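Local structure of calcium binding protein (Fasciola hepatica, 5FX0) at residues A[15-20]-A[29-34]; A[36-41]-A[46-51]; A[53-58]-A[67-72]. The protein probably binds calcium in its full-length form, of which this chain is the dynein light chain-like domain, found here as a pair of subunits. All coordinates share one frame; numbering follows the deposited sequence.

Overall arrangement
From the N terminus, contact 1 closes the first connection by laying helix 24-40 against strand 15-20, an outermost strand of the sheet within the chain. Contact 2 then closes the short loop between helices 24-40 and 48-63, and contact 3 returns helix 48-63 to strand 67-72, the outermost strand at the other side. The three follow in series, with none nested or crossed. Contacts 1 and 2 share helix 24-40, contacts 2 and 3 helix 48-63, and side chains bridge all three: F34 packs on both V51 and I71. Together they tie the helix pair to the antiparallel sheet, which continues into the second subunit beyond strand 67-72.

Contact 1: A[15-20]-A[29-34]; sequences IEMIAT and EVTEKF
I15 and T31 mark the point where the backbones of strand 15-20 and helix 29-34 run nearest each other, their CA atoms 7.1 Å apart. No hydrogen bond spans the gap, and beyond M17 the strand draws away from this part of the helix, so the contact is small and made mainly by side chains. Its centre is methyl against methyl: I15 CG2 rests 3.7 Å from T31 CG2, while I15 CD1 reaches along the threonine to within 4.1 Å of T31 O. I15 thus meets T31 with both branches, CG2 making the closer approach and the CG1-CD1 arm lying a little farther off, and the two side chains meet at a slant. This is one strand-helix junction of the dynein light chain fold, in which the helix pair packs against an antiparallel sheet. Strand 15-20 joins that sheet through strand 87-92, with a classic beta bulge where I18 and A19 both face Q89, and F34 adds an edge-to-face stack on F90. M17 reaches T31 from farther along the strand. Its chain bends at chi2 (61°) and again at chi3, which swings CE to 4.1 Å from T31 CG2, roughly at a right angle to the threonine. T31 itself divides its two branches: OG1 (chi1 57°) turns back along the helix to bond the carbonyl oxygen of Q27, leaving CG2 as the branch that receives both I15 and M17.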
ATOM      1  N   ILE A  15     -19.465   1.530   5.137  1.00 54.65           N
ATOM      2  CA  ILE A  15     -18.379   1.373   4.188  1.00 48.74           C
ATOM      3  C   ILE A  15     -18.426   2.549   3.257  1.00 48.99           C
ATOM      4  O   ILE A  15     -19.473   2.805   2.673  1.00 54.31           O
ATOM      5  CB  ILE A  15     -18.554   0.081   3.367  1.00 50.59           C
ATOM      6  CG1 ILE A  15     -18.264  -1.136   4.240  1.00 53.32           C
ATOM      7  CG2 ILE A  15     -17.680   0.074   2.105  1.00 48.93           C
ATOM      8  CD1 ILE A  15     -16.782  -1.388   4.478  1.00 55.14           C
ATOM      9  N   GLU A  16     -17.299   3.230   3.087  1.00 44.36           N
ATOM     10  CA  GLU A  16     -17.202   4.380   2.189  1.00 46.20           C
ATOM     11  C   GLU A  16     -16.242   4.079   1.026  1.00 44.24           C
ATOM     12  O   GLU A  16     -15.041   3.888   1.228  1.00 41.73           O
ATOM     13  CB  GLU A  16     -16.720   5.582   2.981  1.00 50.56           C
ATOM     14  CG  GLU A  16     -16.603   6.906   2.216  1.00 60.42           C
ATOM     15  CD  GLU A  16     -15.570   7.860   2.852  1.00 71.48           C
ATOM     16  OE1 GLU A  16     -15.572   8.036   4.105  1.00 66.84           O
ATOM     17  OE2 GLU A  16     -14.742   8.427   2.101  1.00 75.40           O
ATOM     18  N   MET A  17     -16.772   4.056  -0.195  1.00 44.08           N
ATOM     19  CA  MET A  17     -15.977   3.774  -1.380  1.00 46.47           C
ATOM     20  C   MET A  17     -15.111   4.966  -1.664  1.00 42.29           C
ATOM     21  O   MET A  17     -15.575   6.078  -1.529  1.00 44.68           O
ATOM     22  CB  MET A  17     -16.867   3.504  -2.603  1.00 54.86           C
ATOM     23  CG  MET A  17     -16.134   2.904  -3.813  1.00 57.05           C
ATOM     24  SD  MET A  17     -15.360   1.286  -3.520  1.00 69.48           S
ATOM     25  CE  MET A  17     -16.601   0.373  -2.580  1.00 61.61           C
ATOM     26  N   ILE A  18     -13.856   4.710  -2.024  1.00 41.80           N
ATOM     27  CA  ILE A  18     -12.886   5.734  -2.448  1.00 38.81           C
ATOM     28  C   ILE A  18     -12.729   5.662  -3.976  1.00 38.34           C
ATOM     29  O   ILE A  18     -13.032   6.623  -4.669  1.00 44.57           O
ATOM     30  CB  ILE A  18     -11.525   5.545  -1.726  1.00 37.65           C
ATOM     31  CG1 ILE A  18     -11.708   5.741  -0.218  1.00 38.64           C
ATOM     32  CG2 ILE A  18     -10.502   6.542  -2.243  1.00 36.61           C
ATOM     33  CD1 ILE A  18     -10.518   5.338   0.642  1.00 40.42           C
ATOM     34  N   ALA A  19     -12.306   4.501  -4.477  1.00 36.18           N
ATOM     35  CA  ALA A  19     -12.104   4.231  -5.895  1.00 38.69           C
ATOM     36  C   ALA A  19     -12.145   2.747  -6.149  1.00 40.49           C
ATOM     37  O   ALA A  19     -11.598   1.953  -5.360  1.00 39.38           O
ATOM     38  CB  ALA A  19     -10.759   4.765  -6.395  1.00 36.12           C
ATOM     39  N   THR A  20     -12.755   2.379  -7.273  1.00 40.08           N
ATOM     40  CA  THR A  20     -12.795   0.989  -7.691  1.00 40.62           C
ATOM     41  C   THR A  20     -12.892   0.836  -9.200  1.00 39.80           C
ATOM     42  O   THR A  20     -13.426   1.707  -9.896  1.00 40.03           O
ATOM     43  CB  THR A  20     -13.954   0.229  -6.964  1.00 41.24           C
ATOM     44  OG1 THR A  20     -13.853  -1.179  -7.203  1.00 40.98           O
ATOM     45  CG2 THR A  20     -15.289   0.700  -7.398  1.00 40.70           C
ATOM     46  N   GLU A  29     -19.377  -7.949  -2.263  1.00 49.05           N
ATOM     47  CA  GLU A  29     -18.751  -9.129  -1.621  1.00 51.53           C
ATOM     48  C   GLU A  29     -17.472  -8.788  -0.871  1.00 51.56           C
ATOM     49  O   GLU A  29     -17.282  -9.200   0.272  1.00 53.83           O
ATOM     50  CB  GLU A  29     -18.385 -10.196  -2.642  1.00 56.94           C
ATOM     51  CG  GLU A  29     -19.555 -10.923  -3.259  1.00 65.54           C
ATOM     52  CD  GLU A  29     -19.118 -12.029  -4.208  1.00 74.22           C
ATOM     53  OE1 GLU A  29     -18.147 -11.828  -4.984  1.00 76.53           O
ATOM     54  OE2 GLU A  29     -19.765 -13.104  -4.182  1.00 81.90           O
ATOM     55  N   VAL A  30     -16.596  -8.044  -1.534  1.00 46.27           N
ATOM     56  CA  VAL A  30     -15.317  -7.663  -0.967  1.00 42.75           C
ATOM     57  C   VAL A  30     -15.499  -6.798   0.282  1.00 43.60           C
ATOM     58  O   VAL A  30     -14.842  -7.043   1.305  1.00 39.74           O
ATOM     59  CB  VAL A  30     -14.451  -6.926  -2.004  1.00 46.32           C
ATOM     60  CG1 VAL A  30     -13.213  -6.310  -1.379  1.00 45.82           C
ATOM     61  CG2 VAL A  30     -14.038  -7.887  -3.109  1.00 50.38           C
ATOM     62  N   THR A  31     -16.380  -5.797   0.218  1.00 42.86           N
ATOM     63  CA  THR A  31     -16.586  -4.921   1.378  1.00 42.81           C
ATOM     64  C   THR A  31     -17.299  -5.632   2.553  1.00 43.67           C
ATOM     65  O   THR A  31     -16.899  -5.448   3.684  1.00 47.36           O
ATOM     66  CB  THR A  31     -17.303  -3.617   1.014  1.00 40.27           C
ATOM     67  OG1 THR A  31     -18.538  -3.916   0.393  1.00 40.19           O
ATOM     68  CG2 THR A  31     -16.469  -2.761   0.074  1.00 41.60           C
ATOM     69  N   GLU A  32     -18.293  -6.479   2.295  1.00 45.30           N
ATOM     70  CA  GLU A  32     -18.937  -7.248   3.392  1.00 49.80           C
ATOM     71  C   GLU A  32     -17.945  -8.197   4.085  1.00 48.50           C
ATOM     72  O   GLU A  32     -17.912  -8.283   5.314  1.00 48.87           O
ATOM     73  CB  GLU A  32     -20.146  -8.050   2.912  1.00 55.09           C
ATOM     74  CG  GLU A  32     -21.267  -7.252   2.242  1.00 65.58           C
ATOM     75  CD  GLU A  32     -22.041  -6.309   3.152  1.00 77.91           C
ATOM     76  OE1 GLU A  32     -21.780  -6.238   4.379  1.00 83.57           O
ATOM     77  OE2 GLU A  32     -22.942  -5.623   2.610  1.00 91.92           O
ATOM     78  N   LYS A  33     -17.116  -8.867   3.289  1.00 48.07           N
ATOM     79  CA  LYS A  33     -16.001  -9.667   3.810  1.00 51.70           C
ATOM     80  C   LYS A  33     -15.055  -8.857   4.701  1.00 49.98           C
ATOM     81  O   LYS A  33     -14.715  -9.290   5.811  1.00 48.30           O
ATOM     82  CB  LYS A  33     -15.210 -10.330   2.669  1.00 53.75           C
ATOM     83  CG  LYS A  33     -14.126 -11.294   3.124  1.00 56.36           C
ATOM     84  CD  LYS A  33     -14.726 -12.587   3.635  1.00 65.29           C
ATOM     85  CE  LYS A  33     -13.713 -13.472   4.363  1.00 69.62           C
ATOM     86  NZ  LYS A  33     -14.391 -14.245   5.447  1.00 70.33           N
ATOM     87  N   PHE A  34     -14.638  -7.681   4.241  1.00 48.26           N
ATOM     88  CA  PHE A  34     -13.778  -6.850   5.077  1.00 47.65           C
ATOM     89  C   PHE A  34     -14.447  -6.493   6.416  1.00 50.67           C
ATOM     90  O   PHE A  34     -13.800  -6.514   7.463  1.00 47.50           O
ATOM     91  CB  PHE A  34     -13.379  -5.579   4.362  1.00 43.67           C
ATOM     92  CG  PHE A  34     -12.317  -4.798   5.071  1.00 40.23           C
ATOM     93  CD1 PHE A  34     -10.998  -5.169   4.970  1.00 44.03           C
ATOM     94  CD2 PHE A  34     -12.637  -3.708   5.847  1.00 43.99           C
ATOM     95  CE1 PHE A  34     -10.000  -4.454   5.608  1.00 43.45           C
ATOM     96  CE2 PHE A  34     -11.642  -2.971   6.479  1.00 44.15           C
ATOM     97  CZ  PHE A  34     -10.322  -3.346   6.355  1.00 43.45           C
TER

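Contact 2: A[36-41]-A[46-51]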
ATOM      1  N   SER A  36     -16.722  -8.183   8.093  1.00 58.21           N
ATOM      2  CA  SER A  36     -16.819  -9.322   9.015  1.00 61.51           C
ATOM      3  C   SER A  36     -15.445  -9.696   9.553  1.00 61.42           C
ATOM      4  O   SER A  36     -15.327 -10.085  10.716  1.00 67.04           O
ATOM      5  CB  SER A  36     -17.481 -10.539   8.357  1.00 63.26           C
ATOM      6  OG  SER A  36     -16.512 -11.406   7.799  1.00 67.49           O
ATOM      7  N   LEU A  37     -14.412  -9.574   8.713  1.00 56.98           N
ATOM      8  CA  LEU A  37     -13.054  -9.864   9.151  1.00 53.35           C
ATOM      9  C   LEU A  37     -12.569  -8.897  10.219  1.00 54.61           C
ATOM     10  O   LEU A  37     -11.934  -9.328  11.194  1.00 53.70           O
ATOM     11  CB  LEU A  37     -12.073  -9.889   7.986  1.00 52.21           C
ATOM     12  CG  LEU A  37     -12.187 -11.041   6.987  1.00 52.09           C
ATOM     13  CD1 LEU A  37     -11.163 -10.827   5.893  1.00 48.98           C
ATOM     14  CD2 LEU A  37     -11.965 -12.389   7.664  1.00 54.09           C
ATOM     15  N   VAL A  38     -12.875  -7.609  10.056  1.00 52.27           N
ATOM     16  CA  VAL A  38     -12.417  -6.585  11.005  1.00 52.34           C
ATOM     17  C   VAL A  38     -13.206  -6.679  12.310  1.00 53.56           C
ATOM     18  O   VAL A  38     -12.659  -6.475  13.378  1.00 55.36           O
ATOM     19  CB  VAL A  38     -12.523  -5.158  10.417  1.00 52.42           C
ATOM     20  CG1 VAL A  38     -12.117  -4.106  11.427  1.00 51.48           C
ATOM     21  CG2 VAL A  38     -11.630  -5.004   9.197  1.00 56.17           C
ATOM     22  N   THR A  39     -14.492  -6.981  12.197  1.00 57.58           N
ATOM     23  CA  THR A  39     -15.381  -7.077  13.328  1.00 59.70           C
ATOM     24  C   THR A  39     -15.017  -8.266  14.196  1.00 62.07           C
ATOM     25  O   THR A  39     -14.871  -8.107  15.396  1.00 64.43           O
ATOM     26  CB  THR A  39     -16.836  -7.158  12.854  1.00 64.21           C
ATOM     27  OG1 THR A  39     -17.145  -5.951  12.153  1.00 68.49           O
ATOM     28  CG2 THR A  39     -17.798  -7.306  14.034  1.00 71.65           C
ATOM     29  N   ALA A  40     -14.849  -9.439  13.595  1.00 64.89           N
ATOM     30  CA  ALA A  40     -14.344 -10.616  14.315  1.00 68.59           C
ATOM     31  C   ALA A  40     -13.123 -10.280  15.197  1.00 77.23           C
ATOM     32  O   ALA A  40     -13.121 -10.560  16.397  1.00 75.39           O
ATOM     33  CB  ALA A  40     -14.015 -11.746  13.343  1.00 64.56           C
ATOM     34  N   HIS A  41     -12.130  -9.604  14.622  1.00 84.88           N
ATOM     35  CA  HIS A  41     -10.889  -9.281  15.338  1.00 88.73           C
ATOM     36  C   HIS A  41     -11.039  -8.051  16.278  1.00 87.48           C
ATOM     37  O   HIS A  41     -10.039  -7.522  16.749  1.00 88.75           O
ATOM     38  CB  HIS A  41      -9.736  -9.031  14.333  1.00 94.63           C
ATOM     39  CG  HIS A  41      -9.406 -10.197  13.435  1.00101.50           C
ATOM     40  ND1 HIS A  41      -8.119 -10.462  13.011  1.00108.09           N
ATOM     41  CD2 HIS A  41     -10.186 -11.143  12.856  1.00108.23           C
ATOM     42  CE1 HIS A  41      -8.120 -11.518  12.216  1.00107.65           C
ATOM     43  NE2 HIS A  41      -9.363 -11.948  12.103  1.00109.87           N
ATOM     44  N   GLU A  46      -2.912  -4.456  15.979  1.00 81.76           N
ATOM     45  CA  GLU A  46      -2.023  -5.622  15.853  1.00 82.33           C
ATOM     46  C   GLU A  46      -2.681  -6.878  15.248  1.00 80.95           C
ATOM     47  O   GLU A  46      -2.021  -7.908  15.092  1.00 87.21           O
ATOM     48  CB  GLU A  46      -1.431  -5.988  17.211  1.00 93.10           C
ATOM     49  CG  GLU A  46      -0.480  -4.944  17.770  1.00101.49           C
ATOM     50  CD  GLU A  46       0.717  -5.565  18.473  1.00108.09           C
ATOM     51  OE1 GLU A  46       0.509  -6.392  19.389  1.00110.82           O
ATOM     52  OE2 GLU A  46       1.865  -5.229  18.106  1.00111.71           O
ATOM     53  N   GLU A  47      -3.974  -6.803  14.944  1.00 73.84           N
ATOM     54  CA  GLU A  47      -4.680  -7.841  14.198  1.00 72.68           C
ATOM     55  C   GLU A  47      -4.767  -7.595  12.678  1.00 66.52           C
ATOM     56  O   GLU A  47      -5.246  -8.469  11.939  1.00 59.66           O
ATOM     57  CB  GLU A  47      -6.102  -7.988  14.774  1.00 80.19           C
ATOM     58  CG  GLU A  47      -6.171  -8.795  16.064  1.00 83.38           C
ATOM     59  CD  GLU A  47      -5.634 -10.209  15.902  1.00 89.77           C
ATOM     60  OE1 GLU A  47      -5.822 -10.808  14.818  1.00 96.14           O
ATOM     61  OE2 GLU A  47      -5.011 -10.720  16.855  1.00 98.22           O
ATOM     62  N   MET A  48      -4.294  -6.439  12.204  1.00 58.95           N
ATOM     63  CA  MET A  48      -4.599  -6.010  10.834  1.00 57.52           C
ATOM     64  C   MET A  48      -3.791  -6.752   9.764  1.00 52.78           C
ATOM     65  O   MET A  48      -4.319  -7.061   8.682  1.00 47.80           O
ATOM     66  CB  MET A  48      -4.488  -4.486  10.696  1.00 58.78           C
ATOM     67  CG  MET A  48      -5.631  -3.712  11.327  1.00 59.00           C
ATOM     68  SD  MET A  48      -7.269  -4.037  10.616  1.00 62.68           S
ATOM     69  CE  MET A  48      -7.978  -5.087  11.884  1.00 64.52           C
ATOM     70  N   LYS A  49      -2.541  -7.081  10.072  1.00 55.45           N
ATOM     71  CA  LYS A  49      -1.770  -8.006   9.223  1.00 59.33           C
ATOM     72  C   LYS A  49      -2.545  -9.299   8.922  1.00 56.23           C
ATOM     73  O   LYS A  49      -2.501  -9.786   7.786  1.00 49.61           O
ATOM     74  CB  LYS A  49      -0.396  -8.348   9.831  1.00 67.73           C
ATOM     75  CG  LYS A  49       0.759  -7.561   9.242  1.00 76.04           C
ATOM     76  CD  LYS A  49       2.089  -8.010   9.836  1.00 83.17           C
ATOM     77  CE  LYS A  49       3.215  -7.082   9.396  1.00 90.30           C
ATOM     78  NZ  LYS A  49       4.517  -7.401  10.044  1.00 93.55           N
ATOM     79  N   ASP A  50      -3.266  -9.834   9.913  1.00 54.91           N
ATOM     80  CA  ASP A  50      -4.069 -11.056   9.695  1.00 61.65           C
ATOM     81  C   ASP A  50      -5.270 -10.770   8.810  1.00 54.50           C
ATOM     82  O   ASP A  50      -5.584 -11.551   7.910  1.00 52.71           O
ATOM     83  CB  ASP A  50      -4.553 -11.673  11.016  1.00 71.73           C
ATOM     84  CG  ASP A  50      -3.403 -12.020  11.965  1.00 83.74           C
ATOM     85  OD1 ASP A  50      -2.339 -12.461  11.471  1.00 92.00           O
ATOM     86  OD2 ASP A  50      -3.561 -11.839  13.199  1.00 86.57           O
ATOM     87  N   VAL A  51      -5.934  -9.643   9.062  1.00 53.73           N
ATOM     88  CA  VAL A  51      -7.031  -9.195   8.191  1.00 52.51           C
ATOM     89  C   VAL A  51      -6.524  -9.006   6.756  1.00 48.10           C
ATOM     90  O   VAL A  51      -7.172  -9.482   5.826  1.00 47.01           O
ATOM     91  CB  VAL A  51      -7.702  -7.911   8.708  1.00 55.70           C
ATOM     92  CG1 VAL A  51      -8.745  -7.415   7.706  1.00 56.08           C
ATOM     93  CG2 VAL A  51      -8.318  -8.154  10.098  1.00 52.90           C
TER
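The imidazole of H41 is roofed on one face by V51, whose CG2 lies 4.0 Å from the ring centroid and 21° off the normal, a CH-pi contact displaced toward the rim. At the ring edge, in its plane, sit the CB atoms of A40, E47 and D50; D50 CB is 3.8 Å from H41 CE1. These groups close a helix-loop-helix hairpin, the roughly antiparallel helix pair of the dynein light chain fold, with H41 the first residue to leave helical geometry after helix 24-40. The E47 carboxylate approaches obliquely, its plane turned 67° from the imidazole, and brings OE1 to 2.9 Å from H41 ND1. E47 OE1 also stands 3.0 Å from D50 OD2, a closeness of two carboxylate oxygens that leaves their ionisation uncertain. Deeper between the helices the contact becomes apolar. V51 works with both branches: while CG2 covers H41, CG1, anti to the backbone N (chi1 175°), lies 4.2 Å from L37 CB and 4.0 Å from V38 CG2. M48, which also packs on W77 of the second subunit, curls back so that its CE stands 4.3 Å from V38 CG1.

Contact 3: A[53-58]-A[67-72]; sequences QDMKNY and WQCVIL
K56 and W67 supply the one polar link between helix 53-58 and strand 67-72: K56 NZ donates to W67 O at 3.1 Å. The ammonium lies in the carbonyl plane, at a C=O...N angle of 151°. The lysine chain, bent at chi2 and chi4, extends toward the start of the strand, and its CD passes 3.3 Å from W67 O. D60 completes the group, pairing with K56 NZ through one carboxylate oxygen and accepting the backbone N-H of W67 with the other.

The apolar part is made by M55 and C69. With SG anti to the backbone N (chi1 -176°), the thiol reaches M55 CB at 3.9 Å, and beside it the CB atoms of K56 and C69 stand 4.5 Å apart. Helix and strand run roughly antiparallel, at 155° with axes 7.5 Å apart, in a helix-on-sheet packing of the dynein light chain fold. From C69 to L72 the strand also pairs with an antiparallel strand of the second subunit, whose F80 packs on K56.

The lysine charge is therefore buried but not left alone: a carboxylate balances it and a strand carbonyl accepts one of its N-H groups, which probably keeps it protonated.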
ATOM      1  N   GLN A  53      -4.095 -10.503   5.325  1.00 56.28           N
ATOM      2  CA  GLN A  53      -3.807 -11.852   4.826  1.00 59.75           C
ATOM      3  C   GLN A  53      -5.065 -12.579   4.383  1.00 55.61           C
ATOM      4  O   GLN A  53      -5.114 -13.087   3.269  1.00 59.26           O
ATOM      5  CB  GLN A  53      -3.080 -12.677   5.888  1.00 63.04           C
ATOM      6  CG  GLN A  53      -2.430 -13.945   5.353  1.00 69.54           C
ATOM      7  CD  GLN A  53      -1.989 -14.892   6.457  1.00 74.14           C
ATOM      8  OE1 GLN A  53      -1.915 -16.097   6.249  1.00 80.41           O
ATOM      9  NE2 GLN A  53      -1.701 -14.351   7.638  1.00 79.25           N
ATOM     10  N   ASP A  54      -6.073 -12.618   5.245  1.00 52.25           N
ATOM     11  CA  ASP A  54      -7.375 -13.232   4.897  1.00 53.59           C
ATOM     12  C   ASP A  54      -8.124 -12.556   3.740  1.00 54.14           C
ATOM     13  O   ASP A  54      -8.754 -13.230   2.921  1.00 52.82           O
ATOM     14  CB  ASP A  54      -8.282 -13.315   6.128  1.00 56.10           C
ATOM     15  CG  ASP A  54      -7.656 -14.141   7.260  1.00 65.19           C
ATOM     16  OD1 ASP A  54      -6.839 -15.056   6.965  1.00 66.18           O
ATOM     17  OD2 ASP A  54      -7.967 -13.855   8.444  1.00 72.47           O
ATOM     18  N   MET A  55      -8.045 -11.236   3.652  1.00 53.31           N
ATOM     19  CA  MET A  55      -8.561 -10.571   2.470  1.00 54.48           C
ATOM     20  C   MET A  55      -7.873 -11.106   1.208  1.00 52.78           C
ATOM     21  O   MET A  55      -8.545 -11.482   0.249  1.00 57.85           O
ATOM     22  CB  MET A  55      -8.409  -9.047   2.552  1.00 51.59           C
ATOM     23  CG  MET A  55      -9.438  -8.370   3.408  1.00 54.23           C
ATOM     24  SD  MET A  55     -11.143  -8.508   2.849  1.00 64.26           S
ATOM     25  CE  MET A  55     -11.057  -7.784   1.211  1.00 61.50           C
ATOM     26  N   LYS A  56      -6.546 -11.129   1.213  1.00 54.43           N
ATOM     27  CA  LYS A  56      -5.783 -11.580   0.038  1.00 54.52           C
ATOM     28  C   LYS A  56      -6.103 -13.030  -0.356  1.00 50.65           C
ATOM     29  O   LYS A  56      -6.226 -13.321  -1.533  1.00 48.20           O
ATOM     30  CB  LYS A  56      -4.269 -11.338   0.208  1.00 55.55           C
ATOM     31  CG  LYS A  56      -3.407 -12.575   0.008  1.00 64.86           C
ATOM     32  CD  LYS A  56      -2.124 -12.287  -0.734  1.00 68.24           C
ATOM     33  CE  LYS A  56      -1.566 -13.548  -1.384  1.00 67.81           C
ATOM     34  NZ  LYS A  56      -1.360 -13.332  -2.844  1.00 67.69           N
ATOM     35  N   ASN A  57      -6.224 -13.914   0.630  1.00 53.31           N
ATOM     36  CA  ASN A  57      -6.584 -15.327   0.406  1.00 55.67           C
ATOM     37  C   ASN A  57      -8.015 -15.505  -0.109  1.00 58.91           C
ATOM     38  O   ASN A  57      -8.227 -16.248  -1.066  1.00 64.71           O
ATOM     39  CB  ASN A  57      -6.392 -16.157   1.688  1.00 56.22           C
ATOM     40  CG  ASN A  57      -4.927 -16.252   2.126  1.00 54.96           C
ATOM     41  OD1 ASN A  57      -4.017 -15.962   1.368  1.00 53.89           O
ATOM     42  ND2 ASN A  57      -4.709 -16.642   3.369  1.00 59.20           N
ATOM     43  N   TYR A  58      -8.981 -14.817   0.507  1.00 56.06           N
ATOM     44  CA  TYR A  58     -10.387 -14.854   0.056  1.00 57.61           C
ATOM     45  C   TYR A  58     -10.524 -14.459  -1.417  1.00 60.75           C
ATOM     46  O   TYR A  58     -11.249 -15.090  -2.182  1.00 61.54           O
ATOM     47  CB  TYR A  58     -11.261 -13.951   0.938  1.00 58.56           C
ATOM     48  CG  TYR A  58     -12.667 -13.682   0.430  1.00 64.14           C
ATOM     49  CD1 TYR A  58     -13.724 -14.570   0.699  1.00 62.96           C
ATOM     50  CD2 TYR A  58     -12.958 -12.513  -0.293  1.00 61.34           C
ATOM     51  CE1 TYR A  58     -15.013 -14.301   0.248  1.00 64.38           C
ATOM     52  CE2 TYR A  58     -14.237 -12.244  -0.754  1.00 60.65           C
ATOM     53  CZ  TYR A  58     -15.261 -13.128  -0.475  1.00 66.60           C
ATOM     54  OH  TYR A  58     -16.523 -12.839  -0.943  1.00 74.72           O
ATOM     55  N   TRP A  67      -3.665 -11.408  -5.699  1.00 59.04           N
ATOM     56  CA  TRP A  67      -4.060 -10.152  -5.034  1.00 58.94           C
ATOM     57  C   TRP A  67      -3.014  -9.643  -4.044  1.00 55.58           C
ATOM     58  O   TRP A  67      -2.250 -10.427  -3.509  1.00 56.73           O
ATOM     59  CB  TRP A  67      -5.408 -10.310  -4.355  1.00 54.50           C
ATOM     60  CG  TRP A  67      -6.498 -10.479  -5.350  1.00 55.77           C
ATOM     61  CD1 TRP A  67      -6.866 -11.630  -5.968  1.00 57.24           C
ATOM     62  CD2 TRP A  67      -7.346  -9.458  -5.874  1.00 58.16           C
ATOM     63  NE1 TRP A  67      -7.902 -11.400  -6.835  1.00 53.48           N
ATOM     64  CE2 TRP A  67      -8.225 -10.076  -6.795  1.00 52.97           C
ATOM     65  CE3 TRP A  67      -7.466  -8.080  -5.647  1.00 54.82           C
ATOM     66  CZ2 TRP A  67      -9.207  -9.373  -7.480  1.00 50.61           C
ATOM     67  CZ3 TRP A  67      -8.433  -7.382  -6.352  1.00 54.33           C
ATOM     68  CH2 TRP A  67      -9.288  -8.035  -7.259  1.00 51.93           C
ATOM     69  N   GLN A  68      -2.947  -8.316  -3.901  1.00 55.77           N
ATOM     70  CA  GLN A  68      -2.213  -7.594  -2.846  1.00 49.78           C
ATOM     71  C   GLN A  68      -3.288  -6.896  -2.034  1.00 48.13           C
ATOM     72  O   GLN A  68      -4.270  -6.422  -2.601  1.00 45.45           O
ATOM     73  CB  GLN A  68      -1.324  -6.465  -3.387  1.00 52.34           C
ATOM     74  CG  GLN A  68      -0.678  -6.658  -4.744  1.00 63.72           C
ATOM     75  CD  GLN A  68       0.486  -7.601  -4.683  1.00 74.45           C
ATOM     76  OE1 GLN A  68       0.698  -8.272  -3.676  1.00 80.46           O
ATOM     77  NE2 GLN A  68       1.254  -7.660  -5.759  1.00 90.19           N
ATOM     78  N   CYS A  69      -3.099  -6.822  -0.722  1.00 44.23           N
ATOM     79  CA  CYS A  69      -3.968  -6.062   0.170  1.00 46.21           C
ATOM     80  C   CYS A  69      -3.098  -5.252   1.113  1.00 45.18           C
ATOM     81  O   CYS A  69      -2.149  -5.773   1.703  1.00 50.68           O
ATOM     82  CB  CYS A  69      -4.910  -6.963   0.975  1.00 48.09           C
ATOM     83  SG  CYS A  69      -6.077  -6.006   1.994  1.00 58.86           S
ATOM     84  N   VAL A  70      -3.409  -3.970   1.220  1.00 42.84           N
ATOM     85  CA  VAL A  70      -2.762  -3.064   2.141  1.00 40.79           C
ATOM     86  C   VAL A  70      -3.869  -2.426   2.965  1.00 39.21           C
ATOM     87  O   VAL A  70      -4.880  -1.983   2.417  1.00 40.79           O
ATOM     88  CB  VAL A  70      -1.943  -1.985   1.398  1.00 41.26           C
ATOM     89  CG1 VAL A  70      -1.379  -0.944   2.359  1.00 46.84           C
ATOM     90  CG2 VAL A  70      -0.798  -2.611   0.637  1.00 42.76           C
ATOM     91  N   ILE A  71      -3.685  -2.390   4.280  1.00 37.63           N
ATOM     92  CA  ILE A  71      -4.594  -1.706   5.171  1.00 37.09           C
ATOM     93  C   ILE A  71      -3.817  -0.583   5.793  1.00 38.86           C
ATOM     94  O   ILE A  71      -2.657  -0.764   6.185  1.00 40.08           O
ATOM     95  CB  ILE A  71      -5.160  -2.635   6.247  1.00 36.76           C
ATOM     96  CG1 ILE A  71      -5.861  -3.820   5.594  1.00 36.84           C
ATOM     97  CG2 ILE A  71      -6.170  -1.908   7.125  1.00 34.71           C
ATOM     98  CD1 ILE A  71      -6.360  -4.826   6.612  1.00 37.38           C
ATOM     99  N   LEU A  72      -4.446   0.579   5.886  1.00 37.62           N
ATOM    100  CA  LEU A  72      -3.800   1.699   6.508  1.00 42.54           C
ATOM    101  C   LEU A  72      -4.750   2.669   7.141  1.00 43.46           C
ATOM    102  O   LEU A  72      -5.947   2.554   7.019  1.00 46.27           O
ATOM    103  CB  LEU A  72      -2.916   2.418   5.509  1.00 45.15           C
ATOM    104  CG  LEU A  72      -3.635   3.042   4.326  1.00 48.70           C
ATOM    105  CD1 LEU A  72      -3.272   4.507   4.206  1.00 50.32           C
ATOM    106  CD2 LEU A  72      -3.247   2.287   3.071  1.00 53.19           C
TER